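Local coordinates for single-stranded DNA-binding protein (Enterobacter phage Enc34, PDB 5ODJ), which binds single-stranded DNA, probably through its OB fold, and is thought to serve phage DNA replication, at residues 50-55 with 108-113; 145-150 with 167-172; 33-38 with 117-122. All coordinates share one frame; numbering follows the deposited sequence.

Interaction 1 of 3, residues 50-55 with 108-113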
ATOM      1  N   SER A  50       7.347   4.614   0.285  1.00 11.19           N
ATOM      2  CA  SER A  50       6.535   3.412  -0.046  1.00 13.07           C
ATOM      3  C   SER A  50       6.302   2.544   1.174  1.00 13.08           C
ATOM      4  O   SER A  50       6.962   2.666   2.208  1.00 12.38           O
ATOM      5  CB  SER A  50       7.186   2.607  -1.142  1.00 15.46           C
ATOM      6  OG  SER A  50       8.406   2.059  -0.704  1.00 18.82           O
ATOM      7  N   ILE A  51       5.366   1.612   1.005  1.00 12.85           N
ATOM      8  CA  ILE A  51       5.135   0.577   1.972  1.00 12.96           C
ATOM      9  C   ILE A  51       4.507  -0.579   1.238  1.00 13.58           C
ATOM     10  O   ILE A  51       3.828  -0.371   0.218  1.00 13.23           O
ATOM     11  CB  ILE A  51       4.249   1.074   3.138  1.00 13.85           C
ATOM     12  CG1 ILE A  51       4.379   0.173   4.364  1.00 14.72           C
ATOM     13  CG2 ILE A  51       2.790   1.310   2.706  1.00 13.63           C
ATOM     14  CD1 ILE A  51       3.787   0.805   5.608  1.00 16.87           C
ATOM     15  N   THR A  52       4.785  -1.775   1.742  1.00 13.36           N
ATOM     16  CA  THR A  52       4.031  -2.951   1.313  1.00 13.32           C
ATOM     17  C   THR A  52       3.079  -3.362   2.442  1.00 12.32           C
ATOM     18  O   THR A  52       3.482  -3.409   3.609  1.00 15.20           O
ATOM     19  CB  THR A  52       5.001  -4.050   0.913  1.00 15.43           C
ATOM     20  OG1 THR A  52       5.763  -3.599  -0.228  1.00 20.02           O
ATOM     21  CG2 THR A  52       4.259  -5.353   0.543  1.00 18.64           C
ATOM     22  N   LEU A  53       1.810  -3.601   2.081  1.00 11.81           N
ATOM     23  CA  LEU A  53       0.752  -3.986   3.039  1.00 12.93           C
ATOM     24  C   LEU A  53       0.348  -5.430   2.777  1.00 13.58           C
ATOM     25  O   LEU A  53       0.098  -5.789   1.621  1.00 15.77           O
ATOM     26  CB  LEU A  53      -0.451  -3.061   2.918  1.00 14.03           C
ATOM     27  CG  LEU A  53      -0.158  -1.564   3.023  1.00 13.65           C
ATOM     28  CD1 LEU A  53      -1.423  -0.748   2.756  1.00 16.13           C
ATOM     29  CD2 LEU A  53       0.420  -1.218   4.381  1.00 13.98           C
ATOM     30  N   LEU A  54       0.340  -6.241   3.837  1.00 14.64           N
ATOM     31  CA  LEU A  54      -0.029  -7.671   3.736  1.00 13.51           C
ATOM     32  C   LEU A  54      -1.405  -7.824   4.351  1.00 13.76           C
ATOM     33  O   LEU A  54      -1.567  -7.644   5.562  1.00 15.09           O
ATOM     34  CB  LEU A  54       0.985  -8.547   4.456  1.00 15.44           C
ATOM     35  CG  LEU A  54       2.439  -8.330   4.005  1.00 17.38           C
ATOM     36  CD1 LEU A  54       3.380  -9.183   4.827  1.00 18.32           C
ATOM     37  CD2 LEU A  54       2.676  -8.572   2.523  1.00 19.45           C
HETATM   38  N   MSE A  55      -2.390  -8.148   3.492  1.00 15.13           N
HETATM   39  CA  MSE A  55      -3.788  -8.236   3.927  1.00 16.29           C
HETATM   40  C   MSE A  55      -4.146  -9.698   4.037  1.00 17.07           C
HETATM   41  O   MSE A  55      -4.225 -10.381   3.007  1.00 18.23           O
HETATM   42  CB  MSE A  55      -4.796  -7.624   2.959  1.00 19.07           C
HETATM   43  CG  MSE A  55      -4.453  -6.248   2.514  1.00 18.87           C
HETATM   44 SE   MSE A  55      -6.094  -5.269   1.917  1.00 26.07          SE
HETATM   45  CE  MSE A  55      -6.908  -6.603   0.919  1.00 20.22           C
HETATM   46  N   MSE A 108      -1.883 -14.091   1.985  1.00 19.60           N
HETATM   47  CA  MSE A 108      -1.979 -12.626   2.027  1.00 18.29           C
HETATM   48  C   MSE A 108      -2.192 -12.062   0.657  1.00 18.63           C
HETATM   49  O   MSE A 108      -1.644 -12.563  -0.319  1.00 20.54           O
HETATM   50  CB  MSE A 108      -0.659 -11.959   2.470  1.00 20.86           C
HETATM   51  CG  MSE A 108      -0.128 -12.417   3.793  1.00 24.41           C
HETATM   52 SE   MSE A 108      -1.247 -11.682   5.234  1.00 26.01          SE
HETATM   53  CE  MSE A 108       0.075 -11.542   6.682  1.00 26.25           C
ATOM     54  N   TRP A 109      -2.972 -10.988   0.581  1.00 17.47           N
ATOM     55  CA  TRP A 109      -2.934 -10.082  -0.561  1.00 17.51           C
ATOM     56  C   TRP A 109      -1.811  -9.101  -0.294  1.00 17.55           C
ATOM     57  O   TRP A 109      -1.627  -8.719   0.843  1.00 18.37           O
ATOM     58  CB  TRP A 109      -4.241  -9.302  -0.698  1.00 18.22           C
ATOM     59  CG  TRP A 109      -5.440 -10.168  -0.880  1.00 19.59           C
ATOM     60  CD1 TRP A 109      -6.467 -10.320   0.003  1.00 19.03           C
ATOM     61  CD2 TRP A 109      -5.715 -11.025  -1.976  1.00 21.50           C
ATOM     62  NE1 TRP A 109      -7.383 -11.198  -0.494  1.00 21.52           N
ATOM     63  CE2 TRP A 109      -6.948 -11.652  -1.707  1.00 22.60           C
ATOM     64  CE3 TRP A 109      -5.063 -11.306  -3.178  1.00 20.54           C
ATOM     65  CZ2 TRP A 109      -7.548 -12.565  -2.601  1.00 23.57           C
ATOM     66  CZ3 TRP A 109      -5.662 -12.207  -4.071  1.00 24.13           C
ATOM     67  CH2 TRP A 109      -6.890 -12.820  -3.772  1.00 27.13           C
ATOM     68  N   VAL A 110      -1.076  -8.736  -1.329  1.00 16.44           N
ATOM     69  CA  VAL A 110       0.129  -7.907  -1.179  1.00 15.80           C
ATOM     70  C   VAL A 110      -0.066  -6.588  -1.944  1.00 15.87           C
ATOM     71  O   VAL A 110      -0.200  -6.586  -3.154  1.00 16.47           O
ATOM     72  CB  VAL A 110       1.379  -8.617  -1.717  1.00 16.58           C
ATOM     73  CG1 VAL A 110       2.610  -7.759  -1.491  1.00 18.26           C
ATOM     74  CG2 VAL A 110       1.554  -9.968  -1.054  1.00 17.54           C
ATOM     75  N   ILE A 111      -0.144  -5.492  -1.196  1.00 15.09           N
ATOM     76  CA  ILE A 111      -0.408  -4.153  -1.732  1.00 14.41           C
ATOM     77  C   ILE A 111       0.866  -3.320  -1.689  1.00 13.60           C
ATOM     78  O   ILE A 111       1.499  -3.242  -0.640  1.00 15.50           O
ATOM     79  CB  ILE A 111      -1.533  -3.463  -0.951  1.00 15.65           C
ATOM     80  CG1 ILE A 111      -2.874  -4.128  -1.297  1.00 20.00           C
ATOM     81  CG2 ILE A 111      -1.598  -1.982  -1.276  1.00 16.36           C
ATOM     82  CD1 ILE A 111      -3.978  -3.771  -0.366  1.00 26.75           C
ATOM     83  N   SER A 112       1.226  -2.731  -2.821  1.00 13.04           N
ATOM     84  CA  SER A 112       2.364  -1.781  -2.876  1.00 14.28           C
ATOM     85  C   SER A 112       1.791  -0.380  -3.109  1.00 13.25           C
ATOM     86  O   SER A 112       1.061  -0.168  -4.063  1.00 14.92           O
ATOM     87  CB  SER A 112       3.277  -2.178  -4.036  1.00 20.57           C
ATOM     88  OG  SER A 112       3.807  -3.462  -3.780  1.00 30.55           O
ATOM     89  N   ALA A 113       2.112   0.566  -2.224  1.00 13.46           N
ATOM     90  CA  ALA A 113       1.626   1.944  -2.368  1.00 13.45           C
ATOM     91  C   ALA A 113       2.839   2.892  -2.238  1.00 13.55           C
ATOM     92  O   ALA A 113       3.696   2.633  -1.406  1.00 13.65           O
ATOM     93  CB  ALA A 113       0.552   2.246  -1.332  1.00 15.62           C
TER
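Strands 50-55 and 108-113 run antiparallel at 160°, their axes approaching to 4.5 Å, and three hydrogen-bonded pairs, Ile51 with Ala113, Leu53 with Ile111 and Met55 with Trp109, each give two N-H...O=C bonds. Those of the central pair are short and nearly straight: Leu53 N to Ile111 O and Ile111 N to Leu53 O both measure 2.8 Å, with each donor lying in the carbonyl plane.

On the face shared by Leu53, Ile111, Met55 and Trp109 the contact is largely apolar. In Met55, a selenomethionine, SE lies 3.5 Å from Ile111 CD1; beyond it the bend at the last torsion (chi3 -44°) turns CE toward the indole, 3.9 Å from Trp109 CD1. The unbranched, flexible chain of methionine, here with selenium for sulfur, can touch a branched aliphatic group and a ring at once. Leu53 and Ile111 meet nearer the backbone, CB to CB at 4.0 Å.

The other face mixes polar and apolar groups. Leu54 lies beside Val110 and points the same way, with CD2 4.0 Å from Val110 CG2, and the CE of selenomethionine Met108 closes on Leu54 CB. Farther along, Thr52 gives its methyl to the valine, CG2 to Val110 CG1 being 3.6 Å.

Strand 28-34 pairs with the other edge of strand 49-56, and strand 92-94 with strand 108-115. Helix 61-76 packs through Ile67 on Met55 and Ile111, its Lys64 making a cation-pi contact with Trp109, while strand 144-156 meets Leu53 and Ala113.

Interaction 2 of 3, residues 145-150 with 167-172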
ATOM      1  N   VAL A 145      -0.519  -2.063  10.690  1.00 12.73           N
ATOM      2  CA  VAL A 145      -0.862  -0.689  10.394  1.00 11.42           C
ATOM      3  C   VAL A 145      -2.246  -0.607   9.773  1.00 11.54           C
ATOM      4  O   VAL A 145      -2.842  -1.638   9.371  1.00 13.54           O
ATOM      5  CB  VAL A 145       0.176  -0.046   9.441  1.00 12.11           C
ATOM      6  CG1 VAL A 145       1.596  -0.039  10.042  1.00 13.75           C
ATOM      7  CG2 VAL A 145       0.186  -0.729   8.064  1.00 12.79           C
ATOM      8  N   SER A 146      -2.749   0.602   9.668  1.00 11.82           N
ATOM      9  CA  SER A 146      -3.801   0.946   8.720  1.00 12.69           C
ATOM     10  C   SER A 146      -3.255   2.019   7.773  1.00 12.00           C
ATOM     11  O   SER A 146      -2.279   2.681   8.118  1.00 13.16           O
ATOM     12  CB  SER A 146      -5.032   1.437   9.431  1.00 13.42           C
ATOM     13  OG  SER A 146      -5.514   0.413  10.274  1.00 13.78           O
ATOM     14  N   SER A 147      -3.862   2.200   6.609  1.00 12.13           N
ATOM     15  CA  SER A 147      -3.303   3.092   5.583  1.00 12.08           C
ATOM     16  C   SER A 147      -4.380   3.642   4.693  1.00 11.70           C
ATOM     17  O   SER A 147      -5.407   2.961   4.455  1.00 15.41           O
ATOM     18  CB  SER A 147      -2.255   2.331   4.772  1.00 12.56           C
ATOM     19  OG  SER A 147      -1.582   3.148   3.807  1.00 12.74           O
ATOM     20  N   VAL A 148      -4.184   4.865   4.207  1.00 12.57           N
ATOM     21  CA  VAL A 148      -5.037   5.457   3.178  1.00 12.02           C
ATOM     22  C   VAL A 148      -4.273   5.512   1.877  1.00 13.17           C
ATOM     23  O   VAL A 148      -3.171   6.068   1.820  1.00 12.50           O
ATOM     24  CB  VAL A 148      -5.545   6.852   3.567  1.00 14.01           C
ATOM     25  CG1 VAL A 148      -6.445   7.405   2.467  1.00 14.90           C
ATOM     26  CG2 VAL A 148      -6.285   6.780   4.891  1.00 14.51           C
ATOM     27  N   ILE A 149      -4.871   4.940   0.836  1.00 12.06           N
ATOM     28  CA  ILE A 149      -4.308   4.874  -0.490  1.00 11.75           C
ATOM     29  C   ILE A 149      -5.308   5.431  -1.503  1.00 10.63           C
ATOM     30  O   ILE A 149      -6.490   5.617  -1.173  1.00 13.37           O
ATOM     31  CB  ILE A 149      -3.867   3.433  -0.842  1.00 12.87           C
ATOM     32  CG1 ILE A 149      -5.080   2.504  -0.930  1.00 13.41           C
ATOM     33  CG2 ILE A 149      -2.855   2.945   0.186  1.00 13.42           C
ATOM     34  CD1 ILE A 149      -4.757   1.079  -1.375  1.00 14.48           C
ATOM     35  N   ARG A 150      -4.862   5.636  -2.744  1.00 11.32           N
ATOM     36  CA  ARG A 150      -5.781   5.988  -3.835  1.00 13.51           C
ATOM     37  C   ARG A 150      -5.243   5.453  -5.142  1.00 14.06           C
ATOM     38  O   ARG A 150      -4.098   5.744  -5.512  1.00 13.88           O
ATOM     39  CB  ARG A 150      -5.992   7.508  -3.945  1.00 14.79           C
ATOM     40  CG  ARG A 150      -7.159   7.910  -4.865  1.00 16.98           C
ATOM     41  CD  ARG A 150      -7.128   9.446  -4.988  1.00 23.63           C
ATOM     42  NE  ARG A 150      -8.295  10.094  -5.517  1.00 34.01           N
ATOM     43  CZ  ARG A 150      -8.414  11.427  -5.593  1.00 43.72           C
ATOM     44  NH1 ARG A 150      -7.414  12.226  -5.194  1.00 52.08           N
ATOM     45  NH2 ARG A 150      -9.520  11.975  -6.090  1.00 55.16           N
ATOM     46  N   LEU A 167      -1.049   7.826   1.032  1.00 11.99           N
ATOM     47  CA  LEU A 167      -1.335   9.129   1.663  1.00 13.25           C
ATOM     48  C   LEU A 167      -1.008   9.172   3.131  1.00 14.51           C
ATOM     49  O   LEU A 167      -0.557  10.215   3.611  1.00 17.23           O
ATOM     50  CB  LEU A 167      -2.799   9.560   1.438  1.00 13.80           C
ATOM     51  CG  LEU A 167      -3.207   9.915  -0.005  1.00 17.53           C
ATOM     52  CD1 LEU A 167      -2.188  10.764  -0.759  1.00 18.90           C
ATOM     53  CD2 LEU A 167      -3.549   8.671  -0.798  1.00 15.65           C
ATOM     54  N   SER A 168      -1.254   8.082   3.859  1.00 14.11           N
ATOM     55  CA  SER A 168      -0.974   8.037   5.265  1.00 14.31           C
ATOM     56  C   SER A 168      -0.894   6.607   5.803  1.00 12.74           C
ATOM     57  O   SER A 168      -1.382   5.676   5.150  1.00 12.64           O
ATOM     58  CB  SER A 168      -2.006   8.801   6.033  1.00 16.28           C
ATOM     59  OG  SER A 168      -3.246   8.175   5.919  1.00 17.56           O
ATOM     60  N   VAL A 169      -0.181   6.459   6.917  1.00 12.59           N
ATOM     61  CA  VAL A 169      -0.036   5.202   7.604  1.00 12.32           C
ATOM     62  C   VAL A 169      -0.234   5.448   9.090  1.00 12.44           C
ATOM     63  O   VAL A 169       0.408   6.364   9.635  1.00 14.73           O
ATOM     64  CB  VAL A 169       1.362   4.571   7.377  1.00 12.30           C
ATOM     65  CG1 VAL A 169       1.472   3.257   8.147  1.00 13.44           C
ATOM     66  CG2 VAL A 169       1.636   4.364   5.889  1.00 14.05           C
ATOM     67  N   LEU A 170      -1.053   4.629   9.743  1.00 11.91           N
ATOM     68  CA  LEU A 170      -1.288   4.624  11.188  1.00 12.93           C
ATOM     69  C   LEU A 170      -0.766   3.335  11.798  1.00 11.96           C
ATOM     70  O   LEU A 170      -1.167   2.274  11.360  1.00 13.87           O
ATOM     71  CB  LEU A 170      -2.775   4.737  11.473  1.00 13.37           C
ATOM     72  CG  LEU A 170      -3.224   4.393  12.879  1.00 14.08           C
ATOM     73  CD1 LEU A 170      -2.741   5.426  13.891  1.00 16.28           C
ATOM     74  CD2 LEU A 170      -4.737   4.276  12.976  1.00 16.24           C
ATOM     75  N   LYS A 171       0.131   3.382  12.790  1.00 12.35           N
ATOM     76  CA  LYS A 171       0.540   2.147  13.488  1.00 13.25           C
ATOM     77  C   LYS A 171      -0.616   1.620  14.318  1.00 14.94           C
ATOM     78  O   LYS A 171      -1.239   2.389  15.046  1.00 16.04           O
ATOM     79  CB  LYS A 171       1.765   2.365  14.411  1.00 14.03           C
ATOM     80  CG  LYS A 171       2.337   1.040  14.952  1.00 15.84           C
ATOM     81  CD  LYS A 171       3.683   1.237  15.628  1.00 16.50           C
ATOM     82  CE  LYS A 171       4.135  -0.040  16.298  1.00 15.38           C
ATOM     83  NZ  LYS A 171       5.461   0.220  16.904  1.00 16.91           N
ATOM     84  N   ARG A 172      -0.878   0.300  14.218  1.00 12.83           N
ATOM     85  CA  ARG A 172      -1.929  -0.365  14.982  1.00 13.64           C
ATOM     86  C   ARG A 172      -1.391  -1.214  16.129  1.00 13.97           C
ATOM     87  O   ARG A 172      -1.916  -1.161  17.219  1.00 17.29           O
ATOM     88  CB  ARG A 172      -2.798  -1.240  14.058  1.00 14.90           C
ATOM     89  CG  ARG A 172      -3.673  -0.462  13.086  1.00 13.85           C
ATOM     90  CD  ARG A 172      -4.845   0.264  13.747  1.00 15.31           C
ATOM     91  NE  ARG A 172      -5.718  -0.666  14.466  1.00 15.17           N
ATOM     92  CZ  ARG A 172      -5.967  -0.679  15.785  1.00 16.49           C
ATOM     93  NH1 ARG A 172      -5.428   0.207  16.619  1.00 16.54           N
ATOM     94  NH2 ARG A 172      -6.808  -1.578  16.290  1.00 17.33           N
TER
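Val145 and Val169 meet obliquely, the CG1 methyl of Val169 reaching Val145 CB at 3.8 Å; compact branched side chains fit the buried face of this curled sheet. Beside them Ser147 turns back to the neighbouring strand: with OG anti to its backbone N (chi1 -176°), the hydroxyl donates to Ser168 O at 2.9 Å. That carbonyl also accepts from Val148 N, which approaches from above the carbonyl plane, so two donors grip one oxygen and the serine is satisfied within the buried layer.

On the reverse face Ser168 OG lies 3.5 Å from Val148 CG2, polar against apolar. Arg172 passes Ser146 with its CG and CD; the bend at chi2 (-71°) puts CD 3.5 Å from Ser146 OG, while the hydroxyl sits at the guanidinium edge, near its plane, without bonding to it. The polar ends share Asn27: its backbone N bonds to Ser146 OG and its side-chain OD1 to Arg172 NE.

Leu167 and Ser168 both face Val148, with Leu167 N to Val148 O at 2.9 Å and a weak second bond from Ser168 N. This is a classic beta bulge in the antiparallel hairpin of strands 144-156 and 159-173, within the OB-fold sheet.

Interaction 3 of 3, residues 33-38 with 117-122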
ATOM      1  N   PRO A  33       8.924  -1.062   4.812  1.00 13.94           N
ATOM      2  CA  PRO A  33       8.584   0.352   4.908  1.00 12.61           C
ATOM      3  C   PRO A  33       9.678   1.302   4.474  1.00 12.81           C
ATOM      4  O   PRO A  33      10.843   1.102   4.823  1.00 16.00           O
ATOM      5  CB  PRO A  33       8.340   0.542   6.401  1.00 15.06           C
ATOM      6  CG  PRO A  33       9.175  -0.501   7.051  1.00 15.40           C
ATOM      7  CD  PRO A  33       9.084  -1.678   6.139  1.00 15.70           C
ATOM      8  N   HIS A  34       9.284   2.317   3.720  1.00 12.09           N
ATOM      9  CA  HIS A  34      10.176   3.416   3.279  1.00 13.27           C
ATOM     10  C   HIS A  34       9.401   4.702   3.495  1.00 11.92           C
ATOM     11  O   HIS A  34       8.986   5.361   2.560  1.00 11.69           O
ATOM     12  CB  HIS A  34      10.605   3.229   1.846  1.00 14.83           C
ATOM     13  CG  HIS A  34      11.451   2.023   1.657  1.00 16.28           C
ATOM     14  ND1 HIS A  34      12.718   1.920   2.181  1.00 21.95           N
ATOM     15  CD2 HIS A  34      11.206   0.862   1.016  1.00 18.37           C
ATOM     16  CE1 HIS A  34      13.215   0.726   1.885  1.00 24.91           C
ATOM     17  NE2 HIS A  34      12.328   0.075   1.154  1.00 23.61           N
ATOM     18  N   LEU A  35       9.168   4.996   4.769  1.00 12.81           N
ATOM     19  CA  LEU A  35       8.376   6.159   5.211  1.00 13.15           C
ATOM     20  C   LEU A  35       9.274   7.266   5.735  1.00 14.60           C
ATOM     21  O   LEU A  35       8.867   8.429   5.797  1.00 18.29           O
ATOM     22  CB  LEU A  35       7.381   5.734   6.307  1.00 13.70           C
ATOM     23  CG  LEU A  35       6.406   4.604   5.950  1.00 13.15           C
ATOM     24  CD1 LEU A  35       5.498   4.329   7.153  1.00 14.91           C
ATOM     25  CD2 LEU A  35       5.579   4.985   4.730  1.00 14.45           C
ATOM     26  N   ASP A  36      10.481   6.894   6.118  1.00 15.34           N
ATOM     27  CA  ASP A  36      11.427   7.877   6.694  1.00 16.83           C
ATOM     28  C   ASP A  36      12.091   8.720   5.631  1.00 18.37           C
ATOM     29  O   ASP A  36      12.288   9.938   5.806  1.00 22.03           O
ATOM     30  CB  ASP A  36      12.477   7.177   7.588  1.00 18.60           C
ATOM     31  CG  ASP A  36      13.284   6.069   6.882  1.00 19.57           C
ATOM     32  OD1 ASP A  36      12.802   5.435   5.894  1.00 20.72           O
ATOM     33  OD2 ASP A  36      14.400   5.804   7.374  1.00 24.91           O
ATOM     34  N   LYS A  37      12.462   8.059   4.537  1.00 17.34           N
ATOM     35  CA  LYS A  37      13.122   8.631   3.402  1.00 15.70           C
ATOM     36  C   LYS A  37      12.667   7.919   2.137  1.00 16.25           C
ATOM     37  O   LYS A  37      12.317   6.741   2.221  1.00 17.36           O
ATOM     38  CB  LYS A  37      14.666   8.552   3.566  1.00 19.33           C
ATOM     39  CG  LYS A  37      15.285   7.165   3.496  1.00 25.24           C
ATOM     40  CD  LYS A  37      16.756   7.204   3.907  1.00 27.58           C
ATOM     41  CE  LYS A  37      17.375   5.828   3.769  1.00 30.22           C
ATOM     42  NZ  LYS A  37      18.810   5.853   4.162  1.00 35.33           N
ATOM     43  N   PRO A  38      12.689   8.600   0.970  1.00 16.16           N
ATOM     44  CA  PRO A  38      12.316   7.901  -0.273  1.00 19.81           C
ATOM     45  C   PRO A  38      13.296   6.797  -0.625  1.00 20.89           C
ATOM     46  O   PRO A  38      14.484   6.881  -0.258  1.00 28.46           O
ATOM     47  CB  PRO A  38      12.387   8.978  -1.347  1.00 20.93           C
ATOM     48  CG  PRO A  38      12.593  10.238  -0.649  1.00 21.72           C
ATOM     49  CD  PRO A  38      13.035  10.000   0.742  1.00 18.90           C
ATOM     50  N   THR A 117       5.573  12.490  -2.320  1.00 19.97           N
ATOM     51  CA  THR A 117       5.317  13.352  -1.186  1.00 23.61           C
ATOM     52  C   THR A 117       5.261  12.501   0.068  1.00 21.05           C
ATOM     53  O   THR A 117       4.592  11.452   0.088  1.00 17.72           O
ATOM     54  CB  THR A 117       3.971  14.107  -1.371  1.00 27.27           C
ATOM     55  OG1 THR A 117       4.093  15.015  -2.468  1.00 36.09           O
ATOM     56  CG2 THR A 117       3.607  14.878  -0.132  1.00 32.57           C
ATOM     57  N   ARG A 118       5.947  12.914   1.131  1.00 21.88           N
ATOM     58  CA  ARG A 118       5.927  12.113   2.343  1.00 21.60           C
ATOM     59  C   ARG A 118       4.494  11.914   2.868  1.00 18.27           C
ATOM     60  O   ARG A 118       3.768  12.882   3.114  1.00 20.85           O
ATOM     61  CB  ARG A 118       6.861  12.671   3.435  1.00 28.71           C
ATOM     62  CG  ARG A 118       6.498  12.293   4.842  1.00 35.40           C
ATOM     63  CD  ARG A 118       7.198  11.072   5.439  1.00 37.01           C
ATOM     64  NE  ARG A 118       8.604  11.249   5.880  1.00 38.15           N
ATOM     65  CZ  ARG A 118       9.092  12.168   6.726  1.00 48.29           C
ATOM     66  NH1 ARG A 118       8.340  13.127   7.282  1.00 51.12           N
ATOM     67  NH2 ARG A 118      10.394  12.139   7.011  1.00 57.19           N
ATOM     68  N   PRO A 119       4.089  10.659   3.044  1.00 18.79           N
ATOM     69  CA  PRO A 119       2.775  10.402   3.672  1.00 17.75           C
ATOM     70  C   PRO A 119       2.751  10.830   5.149  1.00 16.10           C
ATOM     71  O   PRO A 119       3.779  10.915   5.814  1.00 18.90           O
ATOM     72  CB  PRO A 119       2.624   8.864   3.598  1.00 19.35           C
ATOM     73  CG  PRO A 119       4.005   8.372   3.411  1.00 24.03           C
ATOM     74  CD  PRO A 119       4.846   9.419   2.784  1.00 22.98           C
ATOM     75  N   ASP A 120       1.576  11.110   5.649  1.00 15.28           N
ATOM     76  CA  ASP A 120       1.429  11.332   7.067  1.00 16.10           C
ATOM     77  C   ASP A 120       1.662   9.995   7.769  1.00 14.62           C
ATOM     78  O   ASP A 120       1.177   8.945   7.312  1.00 16.42           O
ATOM     79  CB  ASP A 120       0.038  11.847   7.385  1.00 18.70           C
ATOM     80  CG  ASP A 120      -0.226  13.243   6.843  1.00 22.47           C
ATOM     81  OD1 ASP A 120       0.695  14.027   6.572  1.00 26.41           O
ATOM     82  OD2 ASP A 120      -1.418  13.544   6.682  1.00 30.89           O
ATOM     83  N   VAL A 121       2.362  10.038   8.900  1.00 14.63           N
ATOM     84  CA  VAL A 121       2.691   8.833   9.656  1.00 14.37           C
ATOM     85  C   VAL A 121       2.255   9.066  11.075  1.00 14.89           C
ATOM     86  O   VAL A 121       2.745  10.010  11.718  1.00 17.80           O
ATOM     87  CB  VAL A 121       4.193   8.473   9.611  1.00 15.79           C
ATOM     88  CG1 VAL A 121       4.450   7.241  10.450  1.00 18.63           C
ATOM     89  CG2 VAL A 121       4.654   8.316   8.183  1.00 16.81           C
ATOM     90  N   LEU A 122       1.365   8.230  11.583  1.00 14.95           N
ATOM     91  CA  LEU A 122       0.829   8.347  12.927  1.00 16.65           C
ATOM     92  C   LEU A 122       1.254   7.171  13.783  1.00 15.59           C
ATOM     93  O   LEU A 122       1.226   6.027  13.337  1.00 15.24           O
ATOM     94  CB  LEU A 122      -0.710   8.425  12.910  1.00 17.72           C
ATOM     95  CG  LEU A 122      -1.377   9.710  12.453  1.00 21.79           C
ATOM     96  CD1 LEU A 122      -0.937  10.116  11.077  1.00 27.78           C
ATOM     97  CD2 LEU A 122      -2.895   9.535  12.483  1.00 22.44           C
TER
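Bends at chi2 (95°) and chi3 bring NE of Arg118 to the carbonyl of Leu35, and the last torsion turns NH2 to that of Asp36, whereas Leu35, with CG anti to its carbonyl carbon, brings one methyl, CD2, to Pro119. The contact ties together two connecting segments of the OB fold: the turn that leaves strand 28-34, and the loop leading from strand 108-115 into strand 120-122.

Leu35 is the apolar part of the link. Its CD2 comes to 4.0 Å from Pro119 CG, the leucine and the proline ring crossing at about a right angle, and its CB faces Val121 CG2 at 4.2 Å. All three are buried, and each suits its place: leucine is long enough to reach from one loop into the other, proline offers a rigid apolar surface where the chain enters a strand, and branched valine is at home in the strand itself. Leu166 of strand 159-173 touches both Leu35 and Pro119, and Ile135 of helix 132-138 packs on Leu35 and Arg118.

Arginine suits the border of this contact because its aliphatic portion can lie over neighbouring apolar groups while its N-H groups reach the turn's carbonyls. The two bonds are unequal. NE to Leu35 O is short, yet its angle at hydrogen of 117° makes it weak, with the oxygen oblique to the guanidinium. The bond from NH2 is almost straight: Asp36 O lies in the guanidinium plane, at its edge, 3.1 Å from Arg118 NH2 with an N-H...O angle of 177°.

Interactions 1 and 2 are antiparallel strand pairings within one curled sheet, held chiefly by backbone bonds, whereas interaction 3 joins loops and takes its polar bonds from one arginine. Interaction 1 lies nearest the centre of the chain; interaction 3, though farthest out, has mostly buried touching residues, while 1 and 2 each mix buried residues with partly exposed ones. The first two meet in the interior, where Leu53 CD2 packs 3.7 Å from Val145 CG2. Interaction 1 is nested within the chain loop that interaction 3 closes. Strand 120-122 runs parallel to strand 159-173, joining interaction 3 to interaction 2. Interaction 2 places serines among valines; interaction 3 combines a small apolar cluster with arginine-to-carbonyl bonds.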